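Alpha-glucosidase (Bacteroides thetaiotaomicron, PDB 5XFM) probably hydrolyses beta-L-arabinopyranosides and alpha-galactosides, as a bifunctional glycoside hydrolase of family 97 that carries a calcium ion. Local coordinates at residues D204-V209 against D561-K566. The protein carries 1 engineered substitution. Residues are numbered along the deposited sequence; the frame is centred on the assembly and turned at random.
Sequences DGWVLV and DGYPGK
The nearest CA atoms of the two segments, those of Trp206 and Pro564, are 11.1 Å apart, so strand 206-212 meets the end of strand 556-563 and the turn after it through side chains alone. Trp206 spans most of that gap. Its CB points toward 561-566, and CG lies anti to the carbonyl carbon (chi1 -54°), which carries the six-membered ring outward to the other segment. The outer edge of this ring, CZ2 and CH2, meets the ring of Tyr563. Trp206 CZ2 lies 3.7 Å from Tyr563 CE1, and that carbon sits near the plane of the indole. The pair is an offset edge-to-face stack. The ring centroids of Trp206 and Tyr563 are 5.5 Å apart and the planes are inclined at 71°. The indole edge addresses the phenol near its CE1 rim and not over its centre.

The contact joins the N-terminal and C-terminal beta domains of the three-domain family 97 architecture. Trp206 belongs to the N-terminal antiparallel beta domain, between strands 197-200 and 256-266. Tyr563 ends an outermost strand of the C-terminal antiparallel sheet, and the parallel-stranded catalytic barrel lies between them in sequence.

Pro564 adds a second, looser contact to the same indole ring. Its CD is 4.1 Å from Trp206 CH2 and also rests over one face of the Tyr563 ring, displaced toward the rim. Pro564 and Gly565 are the central residues of a type II beta-turn, closed by the hydrogen bond from Lys566 N to Tyr563 O (3.0 Å), at the bend of the hairpin of strands 556-563 and 567-574. The phenol's far end is tied to the N-terminal domain too: Tyr563 OH hydrogen-bonds to Asp180 OD2. Leu198 and Leu269 each touch both Trp206 and Pro564, while Arg200 touches both aromatic side chains.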
loop_
_atom_site.group_PDB
_atom_site.type_symbol
_atom_site.label_atom_id
_atom_site.label_comp_id
_atom_site.label_asym_id
_atom_site.label_seq_id
_atom_site.Cartn_x
_atom_site.Cartn_y
_atom_site.Cartn_z
ATOM N N ASP A 204 -25.640 -0.639 2.498
ATOM C CA ASP A 204 -25.571 -0.403 1.059
ATOM C C ASP A 204 -24.166 -0.547 0.469
ATOM O O ASP A 204 -23.908 -0.058 -0.628
ATOM C CB ASP A 204 -26.113 0.986 0.729
ATOM C CG ASP A 204 -27.474 1.236 1.339
ATOM O OD1 ASP A 204 -28.287 0.292 1.357
ATOM O OD2 ASP A 204 -27.735 2.375 1.783
ATOM N N GLY A 205 -23.269 -1.233 1.174
ATOM C CA GLY A 205 -21.946 -1.509 0.637
ATOM C C GLY A 205 -20.757 -0.737 1.195
ATOM O O GLY A 205 -20.714 -0.407 2.374
ATOM N N TRP A 206 -19.766 -0.492 0.340
ATOM C CA TRP A 206 -18.470 -0.003 0.788
ATOM C C TRP A 206 -17.862 1.066 -0.121
ATOM O O TRP A 206 -18.045 1.055 -1.345
ATOM C CB TRP A 206 -17.484 -1.175 0.908
ATOM C CG TRP A 206 -17.967 -2.307 1.774
ATOM C CD1 TRP A 206 -18.793 -3.331 1.406
ATOM C CD2 TRP A 206 -17.660 -2.518 3.160
ATOM N NE1 TRP A 206 -19.010 -4.170 2.472
ATOM C CE2 TRP A 206 -18.325 -3.693 3.560
ATOM C CE3 TRP A 206 -16.880 -1.830 4.097
ATOM C CZ2 TRP A 206 -18.237 -4.195 4.863
ATOM C CZ3 TRP A 206 -16.791 -2.329 5.387
ATOM C CH2 TRP A 206 -17.469 -3.500 5.757
ATOM N N VAL A 207 -17.105 1.965 0.499
ATOM C CA VAL A 207 -16.354 2.996 -0.209
ATOM C C VAL A 207 -14.904 3.099 0.301
ATOM O O VAL A 207 -14.674 3.198 1.492
ATOM C CB VAL A 207 -17.026 4.367 -0.065
ATOM C CG1 VAL A 207 -16.132 5.460 -0.644
ATOM C CG2 VAL A 207 -18.406 4.367 -0.736
ATOM N N LEU A 208 -13.932 3.059 -0.602
ATOM C CA LEU A 208 -12.532 3.292 -0.256
ATOM C C LEU A 208 -12.001 4.560 -0.921
ATOM O O LEU A 208 -11.965 4.660 -2.149
ATOM C CB LEU A 208 -11.675 2.105 -0.676
ATOM C CG LEU A 208 -10.190 2.184 -0.309
ATOM C CD1 LEU A 208 -9.944 1.940 1.187
ATOM C CD2 LEU A 208 -9.374 1.234 -1.174
ATOM N N VAL A 209 -11.592 5.525 -0.106
ATOM C CA VAL A 209 -11.064 6.798 -0.593
ATOM C C VAL A 209 -9.536 6.799 -0.579
ATOM O O VAL A 209 -8.923 6.480 0.438
ATOM C CB VAL A 209 -11.587 7.973 0.261
ATOM C CG1 VAL A 209 -10.893 9.268 -0.099
ATOM C CG2 VAL A 209 -13.104 8.099 0.113
ATOM N N ASP A 561 -14.177 -14.428 0.360
ATOM C CA ASP A 561 -15.070 -14.069 1.459
ATOM C C ASP A 561 -14.322 -13.258 2.502
ATOM O O ASP A 561 -13.102 -13.170 2.452
ATOM C CB ASP A 561 -15.678 -15.320 2.102
ATOM C CG ASP A 561 -16.871 -15.000 2.987
ATOM O OD1 ASP A 561 -17.549 -13.983 2.722
ATOM O OD2 ASP A 561 -17.127 -15.760 3.945
ATOM N N GLY A 562 -15.049 -12.655 3.438
ATOM C CA GLY A 562 -14.405 -11.936 4.520
ATOM C C GLY A 562 -15.128 -10.712 5.045
ATOM O O GLY A 562 -16.136 -10.262 4.497
ATOM N N TYR A 563 -14.593 -10.182 6.138
ATOM C CA TYR A 563 -15.042 -8.928 6.724
ATOM C C TYR A 563 -13.839 -8.322 7.436
ATOM O O TYR A 563 -13.145 -9.019 8.199
ATOM C CB TYR A 563 -16.209 -9.156 7.691
ATOM C CG TYR A 563 -16.929 -7.894 8.111
ATOM C CD1 TYR A 563 -18.062 -7.467 7.435
ATOM C CD2 TYR A 563 -16.481 -7.132 9.179
ATOM C CE1 TYR A 563 -18.726 -6.315 7.808
ATOM C CE2 TYR A 563 -17.138 -5.980 9.560
ATOM C CZ TYR A 563 -18.262 -5.578 8.868
ATOM O OH TYR A 563 -18.927 -4.435 9.236
ATOM N N PRO A 564 -13.587 -7.027 7.187
ATOM C CA PRO A 564 -12.396 -6.309 7.651
ATOM C C PRO A 564 -12.229 -6.355 9.161
ATOM O O PRO A 564 -13.109 -5.895 9.895
ATOM C CB PRO A 564 -12.645 -4.871 7.182
ATOM C CG PRO A 564 -13.578 -5.004 6.043
ATOM C CD PRO A 564 -14.474 -6.155 6.404
ATOM N N GLY A 565 -11.097 -6.898 9.605
ATOM C CA GLY A 565 -10.770 -6.992 11.016
ATOM C C GLY A 565 -11.284 -8.255 11.685
ATOM O O GLY A 565 -10.891 -8.573 12.809
ATOM N N LYS A 566 -12.120 -9.007 10.978
ATOM C CA LYS A 566 -12.743 -10.195 11.552
ATOM C C LYS A 566 -12.207 -11.457 10.891
ATOM O O LYS A 566 -11.707 -12.360 11.569
ATOM C CB LYS A 566 -14.261 -10.109 11.419
ATOM C CG LYS A 566 -14.886 -9.155 12.433
ATOM C CD LYS A 566 -16.364 -8.933 12.167
ATOM C CE LYS A 566 -17.023 -8.174 13.310
ATOM N NZ LYS A 566 -17.229 -6.735 12.989
#